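Local coordinates for protein phosphoribosylformylglycinamidine synthase 2 (Thermus thermophilus, PDB 3VIU) that binds ADP and magnesium and is a PurM-like (AIR synthase-related) synthase with the fold duplicated within one chain, at residues A[38-49]-A[359-368]; A[159-167]-A[446-455]. One frame throughout, in Å; residues are numbered along the deposited sequence.

Contact 1: A[38-49]-A[359-368]. With ADP (adenosine-5'-diphosphate), chain B.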
loop_
_atom_site.group_PDB
_atom_site.type_symbol
_atom_site.label_atom_id
_atom_site.label_comp_id
_atom_site.label_asym_id
_atom_site.label_seq_id
_atom_site.Cartn_x
_atom_site.Cartn_y
_atom_site.Cartn_z
ATOM N N TRP A 38 -13.767 11.846 16.301
ATOM C CA TRP A 38 -13.879 12.975 15.388
ATOM C C TRP A 38 -12.534 13.516 14.905
ATOM O O TRP A 38 -12.481 14.509 14.179
ATOM C CB TRP A 38 -14.696 14.083 16.052
ATOM C CG TRP A 38 -16.170 13.875 15.909
ATOM C CD1 TRP A 38 -16.820 12.683 15.750
ATOM C CD2 TRP A 38 -17.183 14.890 15.884
ATOM N NE1 TRP A 38 -18.171 12.893 15.621
ATOM C CE2 TRP A 38 -18.422 14.239 15.703
ATOM C CE3 TRP A 38 -17.163 16.289 16.000
ATOM C CZ2 TRP A 38 -19.632 14.936 15.633
ATOM C CZ3 TRP A 38 -18.367 16.981 15.931
ATOM C CH2 TRP A 38 -19.584 16.302 15.749
ATOM N N SER A 39 -11.448 12.865 15.313
ATOM C CA SER A 39 -10.109 13.277 14.897
ATOM C C SER A 39 -9.963 12.896 13.420
ATOM O O SER A 39 -10.643 11.980 12.949
ATOM C CB SER A 39 -9.041 12.553 15.730
ATOM O OG SER A 39 -8.986 11.170 15.413
ATOM N N GLU A 40 -9.088 13.580 12.690
ATOM C CA GLU A 40 -8.930 13.275 11.270
ATOM C C GLU A 40 -8.615 11.805 11.024
ATOM O O GLU A 40 -9.075 11.227 10.044
ATOM C CB GLU A 40 -7.829 14.133 10.639
ATOM C CG GLU A 40 -7.796 14.046 9.112
ATOM C CD GLU A 40 -8.902 14.852 8.447
ATOM O OE1 GLU A 40 -9.255 14.544 7.285
ATOM O OE2 GLU A 40 -9.411 15.803 9.080
ATOM N N HIS A 41 -7.834 11.206 11.920
ATOM C CA HIS A 41 -7.448 9.804 11.784
ATOM C C HIS A 41 -8.659 8.900 11.596
ATOM O O HIS A 41 -8.695 8.085 10.678
ATOM C CB HIS A 41 -6.656 9.336 13.010
ATOM C CG HIS A 41 -6.127 7.939 12.886
ATOM N ND1 HIS A 41 -4.982 7.636 12.183
ATOM C CD2 HIS A 41 -6.622 6.756 13.323
ATOM C CE1 HIS A 41 -4.794 6.328 12.189
ATOM N NE2 HIS A 41 -5.776 5.770 12.874
ATOM N N CYS A 42 -9.655 9.060 12.459
ATOM C CA CYS A 42 -10.865 8.245 12.399
ATOM C C CYS A 42 -11.993 8.794 11.532
ATOM O O CYS A 42 -12.705 8.035 10.880
ATOM C CB CYS A 42 -11.418 8.017 13.809
ATOM S SG CYS A 42 -10.358 7.046 14.906
ATOM N N ALA A 43 -12.150 10.110 11.510
ATOM C CA ALA A 43 -13.245 10.717 10.766
ATOM C C ALA A 43 -12.990 11.121 9.318
ATOM O O ALA A 43 -13.949 11.245 8.550
ATOM C CB ALA A 43 -13.783 11.920 11.548
ATOM N N TYR A 44 -11.728 11.334 8.938
ATOM C CA TYR A 44 -11.421 11.726 7.562
ATOM C C TYR A 44 -12.200 12.992 7.192
ATOM O O TYR A 44 -12.712 13.115 6.084
ATOM C CB TYR A 44 -11.818 10.605 6.598
ATOM C CG TYR A 44 -10.901 9.412 6.621
ATOM C CD1 TYR A 44 -10.708 8.661 7.790
ATOM C CD2 TYR A 44 -10.182 9.052 5.484
ATOM C CE1 TYR A 44 -9.812 7.590 7.817
ATOM C CE2 TYR A 44 -9.288 7.993 5.504
ATOM C CZ TYR A 44 -9.103 7.269 6.666
ATOM O OH TYR A 44 -8.192 6.243 6.661
ATOM N N LYS A 45 -12.278 13.929 8.125
ATOM C CA LYS A 45 -13.023 15.161 7.930
ATOM C C LYS A 45 -12.679 16.013 6.705
ATOM O O LYS A 45 -13.574 16.545 6.055
ATOM C CB LYS A 45 -12.935 16.001 9.202
ATOM C CG LYS A 45 -13.637 15.350 10.389
ATOM C CD LYS A 45 -13.588 16.212 11.648
ATOM C CE LYS A 45 -12.151 16.506 12.066
ATOM N NZ LYS A 45 -12.075 17.114 13.420
ATOM N N ASN A 46 -11.403 16.135 6.369
ATOM C CA ASN A 46 -11.028 16.951 5.224
ATOM C C ASN A 46 -10.865 16.205 3.910
ATOM O O ASN A 46 -10.747 16.832 2.857
ATOM C CB ASN A 46 -9.743 17.712 5.528
ATOM C CG ASN A 46 -9.922 18.718 6.641
ATOM O OD1 ASN A 46 -10.005 18.363 7.821
ATOM N ND2 ASN A 46 -9.996 19.984 6.272
ATOM N N SER A 47 -10.880 14.878 3.962
ATOM C CA SER A 47 -10.694 14.072 2.759
ATOM C C SER A 47 -11.943 13.419 2.187
ATOM O O SER A 47 -11.994 13.155 0.988
ATOM C CB SER A 47 -9.644 12.982 3.008
ATOM O OG SER A 47 -10.092 12.066 3.989
ATOM N N ARG A 48 -12.942 13.152 3.026
ATOM C CA ARG A 48 -14.167 12.512 2.550
ATOM C C ARG A 48 -14.801 13.191 1.337
ATOM O O ARG A 48 -15.048 12.541 0.326
ATOM C CB ARG A 48 -15.191 12.393 3.685
ATOM C CG ARG A 48 -15.246 10.995 4.330
ATOM C CD ARG A 48 -15.563 11.059 5.831
ATOM N NE ARG A 48 -16.883 11.617 6.120
ATOM C CZ ARG A 48 -17.281 12.017 7.325
ATOM N NH1 ARG A 48 -16.464 11.925 8.367
ATOM N NH2 ARG A 48 -18.503 12.508 7.492
ATOM N N PRO A 49 -15.053 14.509 1.408
ATOM C CA PRO A 49 -15.664 15.223 0.282
ATOM C C PRO A 49 -14.964 14.994 -1.060
ATOM O O PRO A 49 -15.609 14.992 -2.108
ATOM C CB PRO A 49 -15.584 16.686 0.718
ATOM C CG PRO A 49 -15.650 16.604 2.191
ATOM C CD PRO A 49 -14.733 15.447 2.497
ATOM N N ALA A 359 -23.983 10.058 15.740
ATOM C CA ALA A 359 -23.212 11.190 16.231
ATOM C C ALA A 359 -21.728 10.867 16.304
ATOM O O ALA A 359 -20.876 11.736 16.094
ATOM C CB ALA A 359 -23.722 11.606 17.614
ATOM N N LEU A 360 -21.427 9.604 16.589
ATOM C CA LEU A 360 -20.051 9.157 16.723
ATOM C C LEU A 360 -19.370 8.741 15.415
ATOM O O LEU A 360 -18.167 8.932 15.258
ATOM C CB LEU A 360 -20.004 8.004 17.730
ATOM C CG LEU A 360 -18.924 8.059 18.809
ATOM C CD1 LEU A 360 -18.777 9.471 19.373
ATOM C CD2 LEU A 360 -19.294 7.088 19.903
ATOM N N ALA A 361 -20.137 8.192 14.478
ATOM C CA ALA A 361 -19.585 7.721 13.211
ATOM C C ALA A 361 -19.658 8.700 12.045
ATOM O O ALA A 361 -18.903 8.572 11.077
ATOM C CB ALA A 361 -20.264 6.411 12.814
ATOM N N GLU A 362 -20.563 9.668 12.121
ATOM C CA GLU A 362 -20.712 10.634 11.038
ATOM C C GLU A 362 -20.339 12.045 11.454
ATOM O O GLU A 362 -21.209 12.884 11.690
ATOM C CB GLU A 362 -22.144 10.607 10.507
ATOM C CG GLU A 362 -22.517 9.288 9.838
ATOM C CD GLU A 362 -23.921 9.297 9.251
ATOM O OE1 GLU A 362 -24.211 10.181 8.409
ATOM O OE2 GLU A 362 -24.735 8.422 9.629
ATOM N N ALA A 363 -19.035 12.298 11.528
ATOM C CA ALA A 363 -18.510 13.600 11.915
ATOM C C ALA A 363 -18.570 14.606 10.764
ATOM O O ALA A 363 -18.673 14.232 9.594
ATOM C CB ALA A 363 -17.072 13.456 12.402
ATOM N N PRO A 364 -18.498 15.904 11.089
ATOM C CA PRO A 364 -18.542 16.975 10.085
ATOM C C PRO A 364 -17.361 16.885 9.129
ATOM O O PRO A 364 -16.275 16.466 9.521
ATOM C CB PRO A 364 -18.472 18.249 10.925
ATOM C CG PRO A 364 -18.979 17.812 12.285
ATOM C CD PRO A 364 -18.368 16.458 12.448
ATOM N N THR A 365 -17.579 17.266 7.874
ATOM C CA THR A 365 -16.512 17.263 6.879
ATOM C C THR A 365 -16.240 18.709 6.492
ATOM O O THR A 365 -17.074 19.587 6.718
ATOM C CB THR A 365 -16.890 16.467 5.611
ATOM O OG1 THR A 365 -18.053 17.042 5.003
ATOM C CG2 THR A 365 -17.154 15.009 5.965
ATOM N N TYR A 366 -15.075 18.966 5.914
ATOM C CA TYR A 366 -14.741 20.328 5.541
ATOM C C TYR A 366 -14.251 20.471 4.104
ATOM O O TYR A 366 -13.579 19.591 3.561
ATOM C CB TYR A 366 -13.689 20.886 6.509
ATOM C CG TYR A 366 -14.103 20.847 7.967
ATOM C CD1 TYR A 366 -15.207 21.572 8.419
ATOM C CD2 TYR A 366 -13.399 20.078 8.891
ATOM C CE1 TYR A 366 -15.602 21.529 9.754
ATOM C CE2 TYR A 366 -13.783 20.028 10.235
ATOM C CZ TYR A 366 -14.886 20.758 10.657
ATOM O OH TYR A 366 -15.270 20.719 11.977
ATOM N N VAL A 367 -14.612 21.590 3.491
ATOM C CA VAL A 367 -14.194 21.882 2.134
ATOM C C VAL A 367 -13.378 23.161 2.202
ATOM O O VAL A 367 -13.717 24.081 2.947
ATOM C CB VAL A 367 -15.403 22.086 1.203
ATOM C CG1 VAL A 367 -14.976 22.811 -0.060
ATOM C CG2 VAL A 367 -16.004 20.732 0.844
ATOM N N ARG A 368 -12.292 23.208 1.439
ATOM C CA ARG A 368 -11.433 24.382 1.423
ATOM C C ARG A 368 -11.126 24.792 0.003
ATOM O O ARG A 368 -11.552 24.141 -0.953
ATOM C CB ARG A 368 -10.115 24.094 2.145
ATOM C CG ARG A 368 -10.229 24.033 3.651
ATOM C CD ARG A 368 -9.061 23.280 4.257
ATOM N NE ARG A 368 -9.172 23.177 5.708
ATOM C CZ ARG A 368 -10.248 22.730 6.345
ATOM N NH1 ARG A 368 -11.309 22.348 5.653
ATOM N NH2 ARG A 368 -10.264 22.653 7.670
HETATM P PB ADP B . -9.027 0.931 10.031
HETATM O O1B ADP B . -8.999 2.020 11.047
HETATM O O2B ADP B . -7.541 0.700 9.458
HETATM O O3B ADP B . -9.601 -0.474 10.766
HETATM P PA ADP B . -10.197 2.943 8.607
HETATM O O1A ADP B . -11.313 3.426 9.464
HETATM O O2A ADP B . -8.838 3.717 9.033
HETATM O O3A ADP B . -10.026 1.320 8.791
HETATM O "O5'" ADP B . -10.461 3.256 7.025
HETATM C "C5'" ADP B . -11.786 3.797 6.855
HETATM C "C4'" ADP B . -12.552 3.167 5.654
HETATM O "O4'" ADP B . -12.513 4.051 4.488
HETATM C "C3'" ADP B . -11.979 1.811 5.168
HETATM O "O3'" ADP B . -13.046 0.987 4.679
HETATM C "C2'" ADP B . -10.996 2.220 4.071
HETATM O "O2'" ADP B . -10.758 1.165 3.135
HETATM C "C1'" ADP B . -11.666 3.447 3.447
HETATM N N9 ADP B . -10.674 4.413 2.955
HETATM C C8 ADP B . -9.932 5.274 3.715
HETATM N N7 ADP B . -9.153 5.993 2.960
HETATM C C5 ADP B . -9.337 5.646 1.669
HETATM C C6 ADP B . -8.791 6.065 0.428
HETATM N N6 ADP B . -7.830 7.059 0.384
HETATM N N1 ADP B . -9.227 5.474 -0.706
HETATM C C2 ADP B . -10.158 4.507 -0.685
HETATM N N3 ADP B . -10.697 4.086 0.461
HETATM C C4 ADP B . -10.322 4.620 1.644
#

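Contact 2: A[159-167]-A[446-455]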
loop_
_atom_site.group_PDB
_atom_site.type_symbol
_atom_site.label_atom_id
_atom_site.label_comp_id
_atom_site.label_asym_id
_atom_site.label_seq_id
_atom_site.Cartn_x
_atom_site.Cartn_y
_atom_site.Cartn_z
ATOM N N GLY A 159 7.647 -4.448 -2.009
ATOM C CA GLY A 159 7.230 -3.142 -1.549
ATOM C C GLY A 159 7.927 -2.039 -2.308
ATOM O O GLY A 159 8.374 -2.247 -3.432
ATOM N N ASP A 160 8.049 -0.875 -1.680
ATOM C CA ASP A 160 8.661 0.285 -2.318
ATOM C C ASP A 160 9.416 1.134 -1.301
ATOM O O ASP A 160 8.835 1.613 -0.334
ATOM C CB ASP A 160 7.554 1.102 -2.987
ATOM C CG ASP A 160 8.073 2.307 -3.721
ATOM O OD1 ASP A 160 9.030 2.173 -4.509
ATOM O OD2 ASP A 160 7.503 3.393 -3.521
ATOM N N LEU A 161 10.715 1.308 -1.532
ATOM C CA LEU A 161 11.581 2.090 -0.647
ATOM C C LEU A 161 12.211 3.257 -1.398
ATOM O O LEU A 161 12.763 3.078 -2.483
ATOM C CB LEU A 161 12.689 1.200 -0.077
ATOM C CG LEU A 161 13.849 1.912 0.634
ATOM C CD1 LEU A 161 13.364 2.628 1.903
ATOM C CD2 LEU A 161 14.923 0.886 0.964
ATOM N N TYR A 162 12.121 4.451 -0.824
ATOM C CA TYR A 162 12.692 5.630 -1.456
ATOM C C TYR A 162 13.218 6.626 -0.432
ATOM O O TYR A 162 12.591 6.860 0.607
ATOM C CB TYR A 162 11.662 6.308 -2.357
ATOM C CG TYR A 162 12.317 7.192 -3.391
ATOM C CD1 TYR A 162 12.655 8.514 -3.102
ATOM C CD2 TYR A 162 12.709 6.668 -4.622
ATOM C CE1 TYR A 162 13.380 9.289 -4.007
ATOM C CE2 TYR A 162 13.434 7.426 -5.532
ATOM C CZ TYR A 162 13.774 8.734 -5.219
ATOM O OH TYR A 162 14.552 9.459 -6.096
ATOM N N PHE A 163 14.384 7.199 -0.715
ATOM C CA PHE A 163 14.978 8.170 0.191
ATOM C C PHE A 163 14.823 9.555 -0.426
ATOM O O PHE A 163 15.127 9.751 -1.606
ATOM C CB PHE A 163 16.454 7.851 0.434
ATOM C CG PHE A 163 16.693 6.502 1.054
ATOM C CD1 PHE A 163 16.802 5.365 0.259
ATOM C CD2 PHE A 163 16.820 6.368 2.435
ATOM C CE1 PHE A 163 17.041 4.111 0.830
ATOM C CE2 PHE A 163 17.057 5.121 3.021
ATOM C CZ PHE A 163 17.170 3.988 2.217
ATOM N N HIS A 164 14.355 10.516 0.370
ATOM C CA HIS A 164 14.132 11.856 -0.150
ATOM C C HIS A 164 14.133 12.952 0.918
ATOM O O HIS A 164 13.701 12.754 2.057
ATOM C CB HIS A 164 12.805 11.862 -0.934
ATOM C CG HIS A 164 12.554 13.110 -1.724
ATOM N ND1 HIS A 164 12.140 14.293 -1.145
ATOM C CD2 HIS A 164 12.619 13.348 -3.056
ATOM C CE1 HIS A 164 11.957 15.202 -2.086
ATOM N NE2 HIS A 164 12.239 14.654 -3.256
ATOM N N GLU A 165 14.628 14.111 0.504
ATOM C CA GLU A 165 14.745 15.314 1.317
ATOM C C GLU A 165 13.442 15.706 2.008
ATOM O O GLU A 165 13.446 16.084 3.180
ATOM C CB GLU A 165 15.254 16.456 0.414
ATOM C CG GLU A 165 14.947 17.882 0.850
ATOM C CD GLU A 165 13.558 18.359 0.449
ATOM O OE1 GLU A 165 13.183 18.212 -0.734
ATOM O OE2 GLU A 165 12.844 18.903 1.324
ATOM N N GLY A 166 12.333 15.601 1.284
ATOM C CA GLY A 166 11.048 15.977 1.847
ATOM C C GLY A 166 10.515 15.105 2.975
ATOM O O GLY A 166 9.494 15.431 3.585
ATOM N N TYR A 167 11.199 14.007 3.269
ATOM C CA TYR A 167 10.745 13.101 4.310
ATOM C C TYR A 167 11.624 13.147 5.549
ATOM O O TYR A 167 11.410 12.382 6.491
ATOM C CB TYR A 167 10.707 11.663 3.775
ATOM C CG TYR A 167 9.751 11.432 2.617
ATOM C CD1 TYR A 167 8.369 11.523 2.787
ATOM C CD2 TYR A 167 10.236 11.077 1.355
ATOM C CE1 TYR A 167 7.491 11.258 1.724
ATOM C CE2 TYR A 167 9.370 10.811 0.291
ATOM C CZ TYR A 167 8.004 10.900 0.478
ATOM O OH TYR A 167 7.169 10.616 -0.579
ATOM N N LYS A 446 1.651 -5.197 -6.406
ATOM C CA LYS A 446 2.719 -4.221 -6.422
ATOM C C LYS A 446 2.206 -2.901 -5.848
ATOM O O LYS A 446 1.018 -2.601 -5.925
ATOM C CB LYS A 446 3.208 -4.019 -7.857
ATOM C CG LYS A 446 4.715 -3.802 -7.997
ATOM C CD LYS A 446 5.141 -2.449 -7.503
ATOM C CE LYS A 446 6.638 -2.262 -7.666
ATOM N NZ LYS A 446 7.387 -3.268 -6.871
ATOM N N VAL A 447 3.104 -2.130 -5.249
ATOM C CA VAL A 447 2.749 -0.831 -4.693
ATOM C C VAL A 447 3.764 0.165 -5.246
ATOM O O VAL A 447 4.959 -0.118 -5.248
ATOM C CB VAL A 447 2.801 -0.848 -3.149
ATOM C CG1 VAL A 447 4.130 -1.396 -2.671
ATOM C CG2 VAL A 447 2.600 0.547 -2.610
ATOM N N ASP A 448 3.300 1.313 -5.737
ATOM C CA ASP A 448 4.214 2.315 -6.298
ATOM C C ASP A 448 3.818 3.759 -6.041
ATOM O O ASP A 448 2.682 4.062 -5.694
ATOM C CB ASP A 448 4.313 2.199 -7.828
ATOM C CG ASP A 448 5.050 0.969 -8.300
ATOM O OD1 ASP A 448 4.371 0.078 -8.853
ATOM O OD2 ASP A 448 6.298 0.901 -8.142
ATOM N N GLN A 449 4.796 4.634 -6.252
ATOM C CA GLN A 449 4.674 6.086 -6.187
ATOM C C GLN A 449 6.079 6.661 -6.263
ATOM O O GLN A 449 7.027 6.122 -5.678
ATOM C CB GLN A 449 3.912 6.590 -4.948
ATOM C CG GLN A 449 4.717 6.887 -3.714
ATOM C CD GLN A 449 5.488 8.197 -3.764
ATOM O OE1 GLN A 449 4.942 9.266 -4.065
ATOM N NE2 GLN A 449 6.768 8.119 -3.438
ATOM N N ASN A 450 6.193 7.733 -7.041
ATOM C CA ASN A 450 7.440 8.431 -7.272
ATOM C C ASN A 450 7.334 9.818 -6.624
ATOM O O ASN A 450 6.606 10.680 -7.099
ATOM C CB ASN A 450 7.658 8.531 -8.787
ATOM C CG ASN A 450 8.960 9.225 -9.157
ATOM O OD1 ASN A 450 9.642 8.806 -10.097
ATOM N ND2 ASN A 450 9.303 10.295 -8.439
ATOM N N PRO A 451 8.070 10.047 -5.528
ATOM C CA PRO A 451 8.035 11.339 -4.828
ATOM C C PRO A 451 8.499 12.558 -5.615
ATOM O O PRO A 451 7.999 13.661 -5.391
ATOM C CB PRO A 451 8.887 11.086 -3.589
ATOM C CG PRO A 451 9.854 10.067 -4.052
ATOM C CD PRO A 451 8.999 9.120 -4.860
ATOM N N ARG A 452 9.450 12.372 -6.529
ATOM C CA ARG A 452 9.950 13.490 -7.330
ATOM C C ARG A 452 8.844 14.010 -8.244
ATOM O O ARG A 452 8.584 15.208 -8.290
ATOM C CB ARG A 452 11.172 13.052 -8.142
ATOM C CG ARG A 452 12.315 12.548 -7.270
ATOM C CD ARG A 452 13.581 12.294 -8.068
ATOM N NE ARG A 452 14.702 11.887 -7.216
ATOM C CZ ARG A 452 15.213 12.626 -6.235
ATOM N NH1 ARG A 452 14.708 13.820 -5.964
ATOM N NH2 ARG A 452 16.247 12.183 -5.536
ATOM N N TYR A 453 8.183 13.104 -8.955
ATOM C CA TYR A 453 7.075 13.473 -9.837
ATOM C C TYR A 453 5.972 14.125 -8.995
ATOM O O TYR A 453 5.432 15.180 -9.341
ATOM C CB TYR A 453 6.463 12.232 -10.495
ATOM C CG TYR A 453 7.363 11.431 -11.409
ATOM C CD1 TYR A 453 6.877 10.289 -12.050
ATOM C CD2 TYR A 453 8.670 11.831 -11.679
ATOM C CE1 TYR A 453 7.662 9.566 -12.938
ATOM C CE2 TYR A 453 9.461 11.119 -12.566
ATOM C CZ TYR A 453 8.952 9.989 -13.192
ATOM O OH TYR A 453 9.727 9.284 -14.079
ATOM N N SER A 454 5.649 13.469 -7.884
ATOM C CA SER A 454 4.589 13.910 -6.991
ATOM C C SER A 454 4.806 15.286 -6.344
ATOM O O SER A 454 3.871 16.079 -6.237
ATOM C CB SER A 454 4.357 12.825 -5.930
ATOM O OG SER A 454 4.035 11.564 -6.532
ATOM N N ARG A 455 6.033 15.580 -5.928
ATOM C CA ARG A 455 6.330 16.869 -5.320
ATOM C C ARG A 455 6.151 17.995 -6.341
ATOM O O ARG A 455 5.563 19.027 -6.037
ATOM C CB ARG A 455 7.762 16.859 -4.755
ATOM C CG ARG A 455 8.451 18.227 -4.606
ATOM C CD ARG A 455 7.685 19.212 -3.739
ATOM N NE ARG A 455 7.619 18.828 -2.331
ATOM C CZ ARG A 455 8.678 18.691 -1.537
ATOM N NH1 ARG A 455 8.515 18.347 -0.267
ATOM N NH2 ARG A 455 9.900 18.886 -2.012
HETATM O O HOH W 1 7.814 2.694 -6.950
HETATM O O HOH W 2 17.389 11.891 -2.474
#

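Contact 1: A[38-49]-A[359-368]
The guanidinium of Arg48 reaches across to the backbone of Ala363, where NH2 gives a hydrogen bond of 2.7 Å to Ala363 O, lying in the carbonyl plane. Its other amino group turns back to its own segment, NH1 to Ala43 O at 2.6 Å, a straighter bond close to the guanidinium plane. Two carbonyls thus fix the rotation of the group, and the methyl CG2 of Thr365 rests over one face. Bends at chi2 and chi3 curl the arginine chain back into this position. Further along, Tyr366 N donates to Lys45 O at 2.9 Å, from above the carbonyl plane, and Thr365 CA lies against the same oxygen. The pairing joins the loop after helix 40-43, in the linker-domain family region, to the extended chain that leaves helix 357-361. Trp38 closes the other end. With CG beside the backbone N (chi1 -83°), its indole lies flat against two CH-pi partners on one face: Ala363 CB sits 3.4 Å from the centroid of the five-membered ring of Trp38, and Pro364 CD 3.5 Å from that of the six-membered ring. Trp38 NE1 meanwhile donates to Ala359 O at 3.0 Å, with the oxygen tilted 16° from the ring plane. The aliphatic part of Lys45 runs alongside the Tyr366 ring, both pointing the same way, and their polar ends share Glu14 of helix 12-22. On the far side of the 38-49 segment, Tyr44 belongs to the ADP pocket, its CE2 3.2 Å from ADP N7.

Contact 2: A[159-167]-A[446-455]
Strands 159-163 and 446-448 run roughly parallel, their short axes 26° apart and 6.0 Å at closest approach, with no backbone hydrogen bond between them. Val447 CG1 packs on Gly159 CA at 3.7 Å, and a water spans the two acids beyond, bonded to Asp448 OD2 and weakly to Asp160 OD1. Asp160 also forms a salt bridge with Arg125, and Asp448 OD1 a hydrogen bond with Asn472. Pro451, in the first turn of helix 451-456, presses its ring over one face of Tyr162, with Pro451 CG 3.3 Å from Tyr162 CD1. Its CB meets the edge of the Tyr167 ring, whose hydroxyl is hydrogen-bonded to Thr538. Both segments come from PurM_N-like domains: each strand belongs to a six-stranded sheet of the same strand order, so the contact joins the duplicated halves of the chain. With chi1 at -159°, Tyr162 swings its ring away from its own backbone N and out to Arg452, whose NE makes a weak, bent hydrogen bond of 2.7 Å to Tyr162 OH. Glu578 also binds that hydroxyl, while Glu587 forms a salt bridge with Arg452 and a hydrogen bond with His164 NE2. Farther along the helix, Glu165 OE1 lies at the edge of the Arg455 guanidinium, a salt bridge with 3.6 Å to Arg455 NH2.

The centres of the two contacts lie about 27 Å apart and their nearest atoms about 15 Å, without touching. Along the chain their segments alternate: 38-49, 159-167, 359-368, 446-455. Contact 1 sits toward the periphery, where the N-terminal linker region meets the chain after strand 350-356, the last strand of the first seven-stranded sheet. Contact 2 lies nearer the middle, between edge strand 156-163 of the first six-stranded sheet and strand 441-448 with helix 451-456 of the second. Contact 1 thus holds the linker region against the chain leaving the first PurM-like unit, while contact 2 packs the two units' N-terminal domains on each other. ADP lies beside contact 1, whereas the magnesium ion is near Lys446 of contact 2.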